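Local coordinates for sulfur oxidation protein SOXB (Thermus thermophilus, PDB 2WDD), which hydrolyses a sulfur-sulfur bond in the Sox sulfur oxidation pathway, releasing sulfate from a cysteine S-thiosulfonate with a site that holds two manganese ions, at residues V258-H263 with Q267-L272; V157-S162 with L212-A217; I279-S284 with V315-W320; Y221-H226 with L234-D239. All blocks are in the same frame, centred on the assembly; numbering follows the deposited sequence.

Contact 1: residues V258-H263 with Q267-L272. With MN (manganese (II) ion), chain H.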
loop_
_atom_site.group_PDB
_atom_site.type_symbol
_atom_site.label_atom_id
_atom_site.label_comp_id
_atom_site.label_asym_id
_atom_site.label_seq_id
_atom_site.Cartn_x
_atom_site.Cartn_y
_atom_site.Cartn_z
ATOM N N VAL A 258 -10.081 -21.487 -8.983
ATOM C CA VAL A 258 -10.566 -20.341 -8.226
ATOM C C VAL A 258 -9.423 -19.410 -7.837
ATOM O O VAL A 258 -8.444 -19.838 -7.234
ATOM C CB VAL A 258 -11.351 -20.806 -6.978
ATOM C CG1 VAL A 258 -11.735 -19.608 -6.089
ATOM C CG2 VAL A 258 -12.598 -21.592 -7.394
ATOM N N VAL A 259 -9.562 -18.143 -8.199
ATOM C CA VAL A 259 -8.571 -17.119 -7.880
ATOM C C VAL A 259 -9.225 -16.132 -6.922
ATOM O O VAL A 259 -10.310 -15.632 -7.213
ATOM C CB VAL A 259 -8.126 -16.369 -9.156
ATOM C CG1 VAL A 259 -7.096 -15.273 -8.817
ATOM C CG2 VAL A 259 -7.587 -17.342 -10.202
ATOM N N LEU A 260 -8.567 -15.839 -5.801
ATOM C CA LEU A 260 -9.088 -14.842 -4.866
ATOM C C LEU A 260 -8.331 -13.532 -5.100
ATOM O O LEU A 260 -7.126 -13.492 -4.918
ATOM C CB LEU A 260 -8.899 -15.283 -3.407
ATOM C CG LEU A 260 -9.362 -14.255 -2.358
ATOM C CD1 LEU A 260 -10.891 -14.129 -2.388
ATOM C CD2 LEU A 260 -8.894 -14.643 -0.973
ATOM N N LEU A 261 -9.036 -12.489 -5.546
ATOM C CA LEU A 261 -8.469 -11.149 -5.750
ATOM C C LEU A 261 -8.701 -10.489 -4.396
ATOM O O LEU A 261 -9.834 -10.160 -4.042
ATOM C CB LEU A 261 -9.265 -10.398 -6.826
ATOM C CG LEU A 261 -8.849 -8.970 -7.186
ATOM C CD1 LEU A 261 -7.392 -8.905 -7.629
ATOM C CD2 LEU A 261 -9.763 -8.453 -8.286
ATOM N N SER A 262 -7.642 -10.426 -3.596
ATOM C CA SER A 262 -7.746 -10.040 -2.197
ATOM C C SER A 262 -7.158 -8.706 -1.780
ATOM O O SER A 262 -6.096 -8.290 -2.261
ATOM C CB SER A 262 -7.009 -11.105 -1.379
ATOM O OG SER A 262 -7.186 -10.918 0.011
ATOM N N HIS A 263 -7.818 -8.086 -0.805
ATOM C CA HIS A 263 -7.274 -6.903 -0.155
ATOM C C HIS A 263 -7.261 -7.163 1.354
ATOM O O HIS A 263 -7.445 -6.244 2.144
ATOM C CB HIS A 263 -8.000 -5.599 -0.488
ATOM C CG HIS A 263 -7.123 -4.395 -0.340
ATOM N ND1 HIS A 263 -6.505 -3.786 -1.414
ATOM C CD2 HIS A 263 -6.674 -3.755 0.767
ATOM C CE1 HIS A 263 -5.729 -2.811 -0.972
ATOM N NE2 HIS A 263 -5.816 -2.768 0.345
ATOM N N GLN A 267 -0.345 -11.697 4.763
ATOM C CA GLN A 267 -0.216 -12.658 5.855
ATOM C C GLN A 267 -1.578 -13.236 6.192
ATOM O O GLN A 267 -1.708 -14.434 6.464
ATOM C CB GLN A 267 0.411 -12.006 7.086
ATOM C CG GLN A 267 1.793 -11.402 6.808
ATOM C CD GLN A 267 2.740 -12.406 6.170
ATOM O OE1 GLN A 267 2.932 -13.506 6.690
ATOM N NE2 GLN A 267 3.344 -12.028 5.045
ATOM N N LEU A 268 -2.606 -12.399 6.142
ATOM C CA LEU A 268 -3.955 -12.892 6.378
ATOM C C LEU A 268 -4.353 -13.844 5.242
ATOM O O LEU A 268 -4.954 -14.890 5.472
ATOM C CB LEU A 268 -4.935 -11.735 6.518
ATOM C CG LEU A 268 -6.397 -12.109 6.750
ATOM C CD1 LEU A 268 -6.539 -13.139 7.886
ATOM C CD2 LEU A 268 -7.195 -10.838 7.056
ATOM N N ASP A 269 -3.983 -13.503 4.011
ATOM C CA ASP A 269 -4.261 -14.392 2.896
ATOM C C ASP A 269 -3.579 -15.742 3.124
ATOM O O ASP A 269 -4.151 -16.787 2.800
ATOM C CB ASP A 269 -3.750 -13.791 1.592
ATOM C CG ASP A 269 -4.639 -12.678 1.067
ATOM O OD1 ASP A 269 -5.852 -12.681 1.382
ATOM O OD2 ASP A 269 -4.130 -11.849 0.277
ATOM N N ALA A 270 -2.343 -15.728 3.631
ATOM C CA ALA A 270 -1.627 -16.990 3.858
ATOM C C ALA A 270 -2.353 -17.834 4.903
ATOM O O ALA A 270 -2.427 -19.061 4.775
ATOM C CB ALA A 270 -0.180 -16.732 4.280
ATOM N N ALA A 271 -2.893 -17.180 5.927
ATOM C CA ALA A 271 -3.627 -17.891 6.973
ATOM C C ALA A 271 -4.888 -18.516 6.378
ATOM O O ALA A 271 -5.234 -19.658 6.697
ATOM C CB ALA A 271 -3.982 -16.944 8.120
ATOM N N LEU A 272 -5.560 -17.781 5.493
ATOM C CA LEU A 272 -6.763 -18.285 4.839
ATOM C C LEU A 272 -6.462 -19.470 3.924
ATOM O O LEU A 272 -7.286 -20.380 3.788
ATOM C CB LEU A 272 -7.455 -17.179 4.044
ATOM C CG LEU A 272 -8.094 -16.069 4.882
ATOM C CD1 LEU A 272 -8.598 -14.957 3.971
ATOM C CD2 LEU A 272 -9.236 -16.633 5.737
HETATM MN MN MN H . -4.989 -1.349 1.752
HETATM O O HOH W 1 -2.919 -0.940 1.624
#

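Contact 2: residues V157-S162 with L212-A217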
loop_
_atom_site.group_PDB
_atom_site.type_symbol
_atom_site.label_atom_id
_atom_site.label_comp_id
_atom_site.label_asym_id
_atom_site.label_seq_id
_atom_site.Cartn_x
_atom_site.Cartn_y
_atom_site.Cartn_z
ATOM N N VAL A 157 -10.234 -2.288 -17.026
ATOM C CA VAL A 157 -10.052 -3.159 -15.867
ATOM C C VAL A 157 -11.265 -4.071 -15.732
ATOM O O VAL A 157 -12.399 -3.591 -15.702
ATOM C CB VAL A 157 -9.868 -2.317 -14.589
ATOM C CG1 VAL A 157 -9.858 -3.210 -13.345
ATOM C CG2 VAL A 157 -8.600 -1.472 -14.682
ATOM N N ASP A 158 -11.048 -5.382 -15.662
ATOM C CA ASP A 158 -12.170 -6.314 -15.575
ATOM C C ASP A 158 -12.794 -6.409 -14.190
ATOM O O ASP A 158 -14.013 -6.527 -14.057
ATOM C CB ASP A 158 -11.739 -7.699 -16.026
ATOM C CG ASP A 158 -11.391 -7.739 -17.489
ATOM O OD1 ASP A 158 -12.277 -7.446 -18.322
ATOM O OD2 ASP A 158 -10.217 -7.984 -17.809
ATOM N N HIS A 159 -11.957 -6.405 -13.158
ATOM C CA HIS A 159 -12.448 -6.486 -11.788
ATOM C C HIS A 159 -11.580 -5.662 -10.861
ATOM O O HIS A 159 -10.400 -5.441 -11.134
ATOM C CB HIS A 159 -12.390 -7.921 -11.266
ATOM C CG HIS A 159 -13.295 -8.870 -11.985
ATOM N ND1 HIS A 159 -14.667 -8.722 -11.997
ATOM C CD2 HIS A 159 -13.030 -10.008 -12.671
ATOM C CE1 HIS A 159 -15.207 -9.715 -12.684
ATOM N NE2 HIS A 159 -14.237 -10.514 -13.094
ATOM N N MET A 160 -12.162 -5.253 -9.736
ATOM C CA MET A 160 -11.401 -4.607 -8.680
ATOM C C MET A 160 -12.054 -4.949 -7.352
ATOM O O MET A 160 -13.227 -5.371 -7.297
ATOM C CB MET A 160 -11.312 -3.090 -8.853
ATOM C CG MET A 160 -12.458 -2.312 -8.222
ATOM S SD MET A 160 -12.235 -0.480 -8.397
ATOM C CE MET A 160 -11.117 -0.133 -7.004
ATOM N N VAL A 161 -11.262 -4.833 -6.288
ATOM C CA VAL A 161 -11.738 -4.963 -4.924
ATOM C C VAL A 161 -11.396 -3.638 -4.226
ATOM O O VAL A 161 -10.979 -2.679 -4.895
ATOM C CB VAL A 161 -11.226 -6.213 -4.197
ATOM C CG1 VAL A 161 -11.757 -7.470 -4.900
ATOM C CG2 VAL A 161 -9.704 -6.238 -4.113
ATOM N N SER A 162 -11.575 -3.567 -2.910
ATOM C CA SER A 162 -11.405 -2.267 -2.272
ATOM C C SER A 162 -10.863 -2.211 -0.855
ATOM O O SER A 162 -10.852 -3.189 -0.123
ATOM C CB SER A 162 -12.774 -1.583 -2.255
ATOM O OG SER A 162 -13.611 -2.201 -1.281
ATOM N N LEU A 212 -12.831 -20.260 -15.039
ATOM C CA LEU A 212 -12.034 -19.709 -13.946
ATOM C C LEU A 212 -12.865 -18.705 -13.172
ATOM O O LEU A 212 -13.357 -17.742 -13.748
ATOM C CB LEU A 212 -10.816 -18.988 -14.522
ATOM C CG LEU A 212 -9.835 -18.309 -13.559
ATOM C CD1 LEU A 212 -9.105 -19.350 -12.732
ATOM C CD2 LEU A 212 -8.834 -17.467 -14.344
ATOM N N ALA A 213 -12.978 -18.909 -11.866
ATOM C CA ALA A 213 -13.704 -17.970 -11.008
ATOM C C ALA A 213 -12.726 -16.974 -10.380
ATOM O O ALA A 213 -11.683 -17.372 -9.864
ATOM C CB ALA A 213 -14.429 -18.716 -9.893
ATOM N N VAL A 214 -13.112 -15.698 -10.372
ATOM C CA VAL A 214 -12.362 -14.651 -9.675
ATOM C C VAL A 214 -13.282 -14.258 -8.518
ATOM O O VAL A 214 -14.399 -13.768 -8.743
ATOM C CB VAL A 214 -12.088 -13.426 -10.564
ATOM C CG1 VAL A 214 -11.378 -12.307 -9.764
ATOM C CG2 VAL A 214 -11.240 -13.798 -11.770
ATOM N N VAL A 215 -12.849 -14.539 -7.293
ATOM C CA VAL A 215 -13.605 -14.198 -6.088
ATOM C C VAL A 215 -12.947 -12.945 -5.523
ATOM O O VAL A 215 -11.724 -12.837 -5.546
ATOM C CB VAL A 215 -13.540 -15.341 -5.047
ATOM C CG1 VAL A 215 -14.327 -14.990 -3.774
ATOM C CG2 VAL A 215 -14.011 -16.663 -5.666
ATOM N N GLY A 216 -13.735 -11.992 -5.037
ATOM C CA GLY A 216 -13.157 -10.789 -4.467
ATOM C C GLY A 216 -13.290 -10.681 -2.958
ATOM O O GLY A 216 -14.288 -11.090 -2.362
ATOM N N ALA A 217 -12.278 -10.090 -2.335
ATOM C CA ALA A 217 -12.308 -9.826 -0.897
ATOM C C ALA A 217 -11.772 -8.428 -0.632
ATOM O O ALA A 217 -10.667 -8.095 -1.052
ATOM C CB ALA A 217 -11.499 -10.850 -0.123
#

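Contact 3: residues I279-S284 with V315-W320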
loop_
_atom_site.group_PDB
_atom_site.type_symbol
_atom_site.label_atom_id
_atom_site.label_comp_id
_atom_site.label_asym_id
_atom_site.label_seq_id
_atom_site.Cartn_x
_atom_site.Cartn_y
_atom_site.Cartn_z
ATOM N N ILE A 279 -9.119 -22.680 -2.843
ATOM C CA ILE A 279 -8.570 -21.463 -3.433
ATOM C C ILE A 279 -7.252 -21.878 -4.079
ATOM O O ILE A 279 -6.349 -22.346 -3.392
ATOM C CB ILE A 279 -8.335 -20.344 -2.406
ATOM C CG1 ILE A 279 -9.661 -19.943 -1.747
ATOM C CG2 ILE A 279 -7.702 -19.159 -3.100
ATOM C CD1 ILE A 279 -9.523 -18.822 -0.732
ATOM N N ASP A 280 -7.156 -21.728 -5.392
ATOM C CA ASP A 280 -5.965 -22.148 -6.117
ATOM C C ASP A 280 -4.882 -21.086 -6.190
ATOM O O ASP A 280 -3.695 -21.397 -6.186
ATOM C CB ASP A 280 -6.339 -22.627 -7.514
ATOM C CG ASP A 280 -7.365 -23.744 -7.478
ATOM O OD1 ASP A 280 -7.134 -24.729 -6.737
ATOM O OD2 ASP A 280 -8.444 -23.581 -8.092
ATOM N N LEU A 281 -5.300 -19.830 -6.260
ATOM C CA LEU A 281 -4.364 -18.733 -6.367
ATOM C C LEU A 281 -4.958 -17.543 -5.635
ATOM O O LEU A 281 -6.167 -17.317 -5.704
ATOM C CB LEU A 281 -4.196 -18.356 -7.840
ATOM C CG LEU A 281 -3.416 -17.080 -8.180
ATOM C CD1 LEU A 281 -1.956 -17.241 -7.766
ATOM C CD2 LEU A 281 -3.523 -16.745 -9.678
ATOM N N ILE A 282 -4.107 -16.787 -4.948
ATOM C CA ILE A 282 -4.526 -15.552 -4.276
ATOM C C ILE A 282 -3.642 -14.447 -4.836
ATOM O O ILE A 282 -2.413 -14.594 -4.848
ATOM C CB ILE A 282 -4.377 -15.592 -2.729
ATOM C CG1 ILE A 282 -5.289 -16.658 -2.120
ATOM C CG2 ILE A 282 -4.756 -14.217 -2.127
ATOM C CD1 ILE A 282 -5.035 -16.938 -0.650
ATOM N N LEU A 283 -4.271 -13.361 -5.286
ATOM C CA LEU A 283 -3.599 -12.154 -5.769
ATOM C C LEU A 283 -3.746 -11.238 -4.542
ATOM O O LEU A 283 -4.844 -10.759 -4.230
ATOM C CB LEU A 283 -4.318 -11.591 -7.004
ATOM C CG LEU A 283 -4.280 -12.566 -8.198
ATOM C CD1 LEU A 283 -5.059 -12.035 -9.394
ATOM C CD2 LEU A 283 -2.821 -12.921 -8.586
ATOM N N SER A 284 -2.638 -11.077 -3.818
ATOM C CA SER A 284 -2.616 -10.370 -2.538
ATOM C C SER A 284 -2.227 -8.903 -2.584
ATOM O O SER A 284 -1.062 -8.567 -2.814
ATOM C CB SER A 284 -1.662 -11.075 -1.555
ATOM O OG SER A 284 -2.077 -12.389 -1.225
ATOM N N VAL A 315 0.532 -13.322 -14.600
ATOM C CA VAL A 315 0.385 -14.676 -14.090
ATOM C C VAL A 315 -0.294 -15.543 -15.139
ATOM O O VAL A 315 -1.487 -15.386 -15.401
ATOM C CB VAL A 315 -0.401 -14.714 -12.773
ATOM C CG1 VAL A 315 -0.415 -16.129 -12.186
ATOM C CG2 VAL A 315 0.182 -13.716 -11.765
ATOM N N ASP A 316 0.469 -16.459 -15.733
ATOM C CA ASP A 316 -0.059 -17.348 -16.770
ATOM C C ASP A 316 -0.412 -18.670 -16.133
ATOM O O ASP A 316 0.372 -19.222 -15.375
ATOM C CB ASP A 316 0.969 -17.550 -17.877
ATOM C CG ASP A 316 1.452 -16.244 -18.459
ATOM O OD1 ASP A 316 0.605 -15.499 -18.982
ATOM O OD2 ASP A 316 2.668 -15.953 -18.384
ATOM N N LEU A 317 -1.632 -19.134 -16.378
ATOM C CA LEU A 317 -2.125 -20.347 -15.757
ATOM C C LEU A 317 -2.381 -21.508 -16.705
ATOM O O LEU A 317 -3.105 -21.366 -17.699
ATOM C CB LEU A 317 -3.442 -20.071 -15.025
ATOM C CG LEU A 317 -3.464 -18.875 -14.072
ATOM C CD1 LEU A 317 -4.874 -18.640 -13.528
ATOM C CD2 LEU A 317 -2.461 -19.098 -12.949
ATOM N N LYS A 318 -1.863 -22.679 -16.343
ATOM C CA LYS A 318 -2.207 -23.904 -17.052
ATOM C C LYS A 318 -3.267 -24.516 -16.145
ATOM O O LYS A 318 -2.984 -24.884 -15.004
ATOM C CB LYS A 318 -1.018 -24.860 -17.111
ATOM C CG LYS A 318 -0.164 -24.693 -18.323
ATOM C CD LYS A 318 0.900 -25.772 -18.344
ATOM C CE LYS A 318 1.737 -25.700 -19.598
ATOM N NZ LYS A 318 2.828 -26.715 -19.539
ATOM N N LEU A 319 -4.496 -24.607 -16.628
ATOM C CA LEU A 319 -5.567 -25.122 -15.803
ATOM C C LEU A 319 -5.812 -26.601 -16.049
ATOM O O LEU A 319 -5.394 -27.147 -17.077
ATOM C CB LEU A 319 -6.867 -24.352 -16.089
ATOM C CG LEU A 319 -6.776 -22.821 -16.007
ATOM C CD1 LEU A 319 -8.097 -22.175 -16.422
ATOM C CD2 LEU A 319 -6.383 -22.393 -14.609
ATOM N N TRP A 320 -6.502 -27.224 -15.101
ATOM C CA TRP A 320 -6.989 -28.589 -15.241
ATOM C C TRP A 320 -8.384 -28.658 -14.640
ATOM O O TRP A 320 -8.855 -27.690 -14.024
ATOM C CB TRP A 320 -6.030 -29.636 -14.663
ATOM C CG TRP A 320 -5.988 -29.740 -13.166
ATOM C CD1 TRP A 320 -5.342 -28.894 -12.299
ATOM C CD2 TRP A 320 -6.539 -30.791 -12.358
ATOM N NE1 TRP A 320 -5.480 -29.347 -11.007
ATOM C CE2 TRP A 320 -6.199 -30.514 -11.015
ATOM C CE3 TRP A 320 -7.261 -31.959 -12.642
ATOM C CZ2 TRP A 320 -6.579 -31.347 -9.955
ATOM C CZ3 TRP A 320 -7.657 -32.774 -11.582
ATOM C CH2 TRP A 320 -7.295 -32.478 -10.261
#

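Contact 4: residues Y221-H226 with L234-D239. With TBU (tertiary-butyl alcohol), chain E.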
loop_
_atom_site.group_PDB
_atom_site.type_symbol
_atom_site.label_atom_id
_atom_site.label_comp_id
_atom_site.label_asym_id
_atom_site.label_seq_id
_atom_site.Cartn_x
_atom_site.Cartn_y
_atom_site.Cartn_z
ATOM N N TYR A 221 -10.899 -4.656 7.773
ATOM C CA TYR A 221 -10.776 -3.733 8.893
ATOM C C TYR A 221 -11.045 -2.271 8.573
ATOM O O TYR A 221 -10.565 -1.369 9.264
ATOM C CB TYR A 221 -9.421 -3.925 9.572
ATOM C CG TYR A 221 -9.141 -5.375 9.893
ATOM C CD1 TYR A 221 -9.938 -6.075 10.793
ATOM C CD2 TYR A 221 -8.111 -6.061 9.264
ATOM C CE1 TYR A 221 -9.695 -7.411 11.079
ATOM C CE2 TYR A 221 -7.849 -7.393 9.560
ATOM C CZ TYR A 221 -8.645 -8.059 10.467
ATOM O OH TYR A 221 -8.407 -9.388 10.746
ATOM N N VAL A 222 -11.847 -2.032 7.546
ATOM C CA VAL A 222 -12.179 -0.666 7.165
ATOM C C VAL A 222 -12.800 0.138 8.306
ATOM O O VAL A 222 -12.525 1.330 8.456
ATOM C CB VAL A 222 -13.082 -0.647 5.904
ATOM C CG1 VAL A 222 -13.436 0.779 5.510
ATOM C CG2 VAL A 222 -12.403 -1.371 4.736
ATOM N N LYS A 223 -13.691 -0.486 9.071
ATOM C CA LYS A 223 -14.395 0.234 10.124
ATOM C C LYS A 223 -13.539 0.812 11.251
ATOM O O LYS A 223 -13.805 1.912 11.734
ATOM C CB LYS A 223 -15.592 -0.567 10.638
ATOM C CG LYS A 223 -16.556 -0.972 9.525
ATOM C CD LYS A 223 -17.929 -1.354 10.056
ATOM C CE LYS A 223 -18.701 -0.135 10.544
ATOM N NZ LYS A 223 -19.337 0.634 9.436
ATOM N N VAL A 224 -12.492 0.102 11.652
ATOM C CA VAL A 224 -11.621 0.594 12.715
ATOM C C VAL A 224 -10.442 1.404 12.172
ATOM O O VAL A 224 -9.728 2.065 12.932
ATOM C CB VAL A 224 -11.111 -0.557 13.623
ATOM C CG1 VAL A 224 -12.272 -1.315 14.262
ATOM C CG2 VAL A 224 -10.177 -1.492 12.852
ATOM N N SER A 225 -10.243 1.356 10.855
ATOM C CA SER A 225 -9.092 1.997 10.219
ATOM C C SER A 225 -9.325 3.381 9.644
ATOM O O SER A 225 -8.364 4.066 9.265
ATOM C CB SER A 225 -8.543 1.091 9.111
ATOM O OG SER A 225 -8.084 -0.130 9.657
ATOM N N HIS A 226 -10.592 3.774 9.542
ATOM C CA HIS A 226 -10.960 5.050 8.946
ATOM C C HIS A 226 -12.190 5.581 9.650
ATOM O O HIS A 226 -12.872 4.828 10.338
ATOM C CB HIS A 226 -11.282 4.837 7.473
ATOM C CG HIS A 226 -10.216 4.082 6.742
ATOM N ND1 HIS A 226 -9.021 4.665 6.377
ATOM C CD2 HIS A 226 -10.121 2.776 6.388
ATOM C CE1 HIS A 226 -8.243 3.756 5.812
ATOM N NE2 HIS A 226 -8.890 2.603 5.798
ATOM N N LEU A 234 -22.540 -0.464 6.727
ATOM C CA LEU A 234 -21.827 -1.588 6.133
ATOM C C LEU A 234 -20.980 -2.370 7.122
ATOM O O LEU A 234 -20.415 -1.800 8.062
ATOM C CB LEU A 234 -20.895 -1.080 5.039
ATOM C CG LEU A 234 -21.554 -0.295 3.909
ATOM C CD1 LEU A 234 -20.516 0.234 2.923
ATOM C CD2 LEU A 234 -22.564 -1.182 3.216
ATOM N N SER A 235 -20.838 -3.668 6.855
ATOM C CA SER A 235 -19.934 -4.534 7.599
ATOM C C SER A 235 -18.973 -5.108 6.552
ATOM O O SER A 235 -19.392 -5.444 5.450
ATOM C CB SER A 235 -20.674 -5.682 8.264
ATOM O OG SER A 235 -19.741 -6.578 8.849
ATOM N N PHE A 236 -17.691 -5.204 6.899
ATOM C CA PHE A 236 -16.657 -5.725 6.001
ATOM C C PHE A 236 -16.025 -6.966 6.643
ATOM O O PHE A 236 -15.001 -7.477 6.173
ATOM C CB PHE A 236 -15.536 -4.677 5.866
ATOM C CG PHE A 236 -15.861 -3.539 4.949
ATOM C CD1 PHE A 236 -15.216 -3.420 3.729
ATOM C CD2 PHE A 236 -16.755 -2.546 5.327
ATOM C CE1 PHE A 236 -15.491 -2.372 2.881
ATOM C CE2 PHE A 236 -17.044 -1.499 4.462
ATOM C CZ PHE A 236 -16.423 -1.426 3.232
ATOM N N ALA A 237 -16.564 -7.384 7.783
ATOM C CA ALA A 237 -15.963 -8.468 8.556
ATOM C C ALA A 237 -15.481 -9.683 7.771
ATOM O O ALA A 237 -16.158 -10.156 6.859
ATOM C CB ALA A 237 -16.893 -8.909 9.682
ATOM N N LEU A 238 -14.308 -10.183 8.148
ATOM C CA LEU A 238 -13.771 -11.400 7.563
ATOM C C LEU A 238 -14.743 -12.500 8.004
ATOM O O LEU A 238 -15.025 -12.647 9.197
ATOM C CB LEU A 238 -12.373 -11.678 8.128
ATOM C CG LEU A 238 -11.745 -13.037 7.811
ATOM C CD1 LEU A 238 -11.312 -13.095 6.358
ATOM C CD2 LEU A 238 -10.568 -13.307 8.734
ATOM N N ASP A 239 -15.290 -13.226 7.039
ATOM C CA ASP A 239 -16.284 -14.258 7.317
ATOM C C ASP A 239 -15.880 -15.532 6.583
ATOM O O ASP A 239 -16.207 -15.717 5.408
ATOM C CB ASP A 239 -17.654 -13.776 6.830
ATOM C CG ASP A 239 -18.806 -14.617 7.354
ATOM O OD1 ASP A 239 -18.611 -15.825 7.611
ATOM O OD2 ASP A 239 -19.926 -14.072 7.453
HETATM O O TBU E . -16.920 -4.362 9.564
HETATM C C TBU E . -17.134 -4.919 10.884
HETATM C C1 TBU E . -18.561 -5.376 11.032
HETATM C C2 TBU E . -16.265 -6.142 11.214
HETATM C C3 TBU E . -16.865 -3.834 11.914
#

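Contact 1: residues V258-H263 with Q267-L272
Ser262 and Asp269 meet through one short hydrogen bond, which ties the end of strand 257-262 to the helix that follows it. Ser262 OG gives its proton to Asp269 OD1 at 2.6 Å. The acceptor uses its syn lone pair, the one on the side of the other carboxylate oxygen. Ser262 OG stands anti to the backbone N (chi1 -173°), and this turns the hydroxyl to the carboxylate. Asp269 OD2 lies 3.2 Å from the same OG but bonds elsewhere, to Ser284 OG in one of that serine's two conformers. Asn264 adds further bonds in the turn: its backbone N to Ser262 OG and its ND2 to Asp269 OD1. OD1 is thus gripped by two donors, Ser262 OG and Asn264 ND2, which fixes the rotation of the buried carboxylate. Without the carboxylate of Asp269, as with an alanine here, Ser262 OG and Asn264 ND2 would probably lose their common acceptor, OD1.

Beyond this bond the touch is slight: Leu260 CD2 stops 4.3 Å from Asp269 OD1.

Metal bonding begins one residue further on. His263 CB points away from the helix, and its NE2 binds a manganese ion at 2.2 Å. Asp132, His163 and His286 bind the same ion, and a water lies 2.1 Å from it. His263 ND1 is held by the backbone O of Gly130.

The contact belongs to the beta-alpha-beta unit of strand 257-262, helix 266-273 and strand 281-284. Strands 210-217 and 281-284 flank strand 257-262 in the sheet, and helix 240-252 packs on Leu272.

Contact 2: residues V157-S162 with L212-A217
Val161 and His159 pack against strand 210-217, joining two mixed beta-sheets of the metallophosphoesterase-like fold. Strand 159-160 belongs to one sheet and strand 210-217 to the other. The touching parts run nearly the same way, 17° apart. The contact is buried and made by side chains against side chains and backbone.

Val161 can be followed outward. Its CB already lies 3.7 Å from Ala217 O. CG2 sits between the backbone N and the carbonyl carbon and meets the same oxygen. CG1 stands anti to the carbonyl carbon (chi1 -64°) and reaches Gly216 CA at 3.6 Å. It also lies 3.7 Å from Ala217 N. The valine therefore rests on bare backbone. A CB on Gly216 would point at Val161 and come within 2.9 Å of its CG1, too close for this packing.

His159 makes the second touch. Its ring approaches the Val214 side chain obliquely. The polar end of the ring is held elsewhere: NE2 bonds to NE2 of His205 on strand 202-207, and ND1 bonds to Glu183 O. These bonds fix the turn of the ring and leave carbon to face the valine.

Val161 also lies about 4 Å, side chain to side chain, from the manganese ligand His263. In the His159 pair, CD2 is the atom that touches, 4.1 Å from Val214 CG1.

Contact 3: residues I279-S284 with V315-W320
Leu281 CD2 touches two side chains of strand 311-320. It meets Val315 CG1 at 4.0 Å, the two side chains reaching toward each other tip to tip. It also lies 4.2 Å from Leu317 CD2, where the side chains pass at a slant. One methyl thus sits against both partners. Leu281 CG is anti to the backbone N (chi1 171°), which carries the CD2 branch across to the other strand. Val315 answers with CG1, also anti to its own backbone N.

Leu283 adds a looser touch. Its CB does not point straight at strand 311-320, but the end of its side chain comes nearer. CD2 comes to 4.4 Å from Val315 CG2, so the two methyls of Val315 serve different leucines. The contact is wholly apolar and buried.

The backbones stand well apart. The axes of strands 281-284 and 315-320 approach to 11.1 Å, and their directions differ by 172°, almost antiparallel. That spacing suits side chains meeting between two sheets, not neighbours within one.

Further out, Leu31 of strand 29-34 touches Leu281, Leu283 and Leu317, so it closes the cluster from the side of the second sheet. Trp301 and Val303 of strand 300-304 lie against Leu281. Leu327 of strand 323-333 packs on Leu317. At the start of the first segment, Asp280 is held by a salt bridge to Arg251 and by Val258 N.

The arrangement is the apolar interior between the two sheets, consistent with the alpha/beta-beta/alpha sandwich of the metallophosphoesterase domain found in the 5'-nucleotidase family.

Contact 4: residues Y221-H226 with L234-D239
A bound tertiary-butyl alcohol lies in a pocket formed where the short helix 222-225 meets strand 234-235 and the turn after it. Lys223, Ser235, Phe236 and Ala237 line it. Val222 and Phe236 form the apolar part of the contact. Val222 CG2 sits over one face of the Phe236 ring, 3.9 Å from the centroid and 24° off the normal, a CH-pi contact offset toward the rim. Trp166 meets the same phenylalanine edge-to-face.

Lys223 bends at chi3 and chi4, which curls its chain back to strand 234-235. NZ then donates to Leu234 O at 3.0 Å, in the carbonyl plane. Thr231 OG1 is a second partner of NZ. A methionine in place of Lys223 would probably leave both Leu234 O and Thr231 OG1 without their shared partner. The aliphatic part of Lys223 lies along the alcohol, with CD 3.2 Å from its oxygen.

The side chain of Val222 is about 4 Å from that of the manganese ligand His163. The alcohol oxygen is itself fixed by the backbone: Phe236 N donates to it at 2.9 Å, almost perfectly straight at 179°.

In the fold
Contacts 1, 2 and 3 share one mixed sheet, in which strand 257-262 lies between strands 210-217 and 281-284. Contacts 1 and 2 are joined by probable backbone hydrogen bonds, Leu261 N to Val215 O at 2.7 Å and Val259 O to Val215 N at 2.8 Å. Contacts 2 and 3 both pack this sheet onto the second one, and their centres are 13 Å apart. Contact 1 supplies a manganese ligand. Val161 of contact 2 and Leu283 of contact 3 have side chains about 9 and 13 Å from a manganese ion. Contact 4 follows strand 210-217 and touches contact 1 through Leu238 CD1 and Leu272 CD1, 4.1 Å apart.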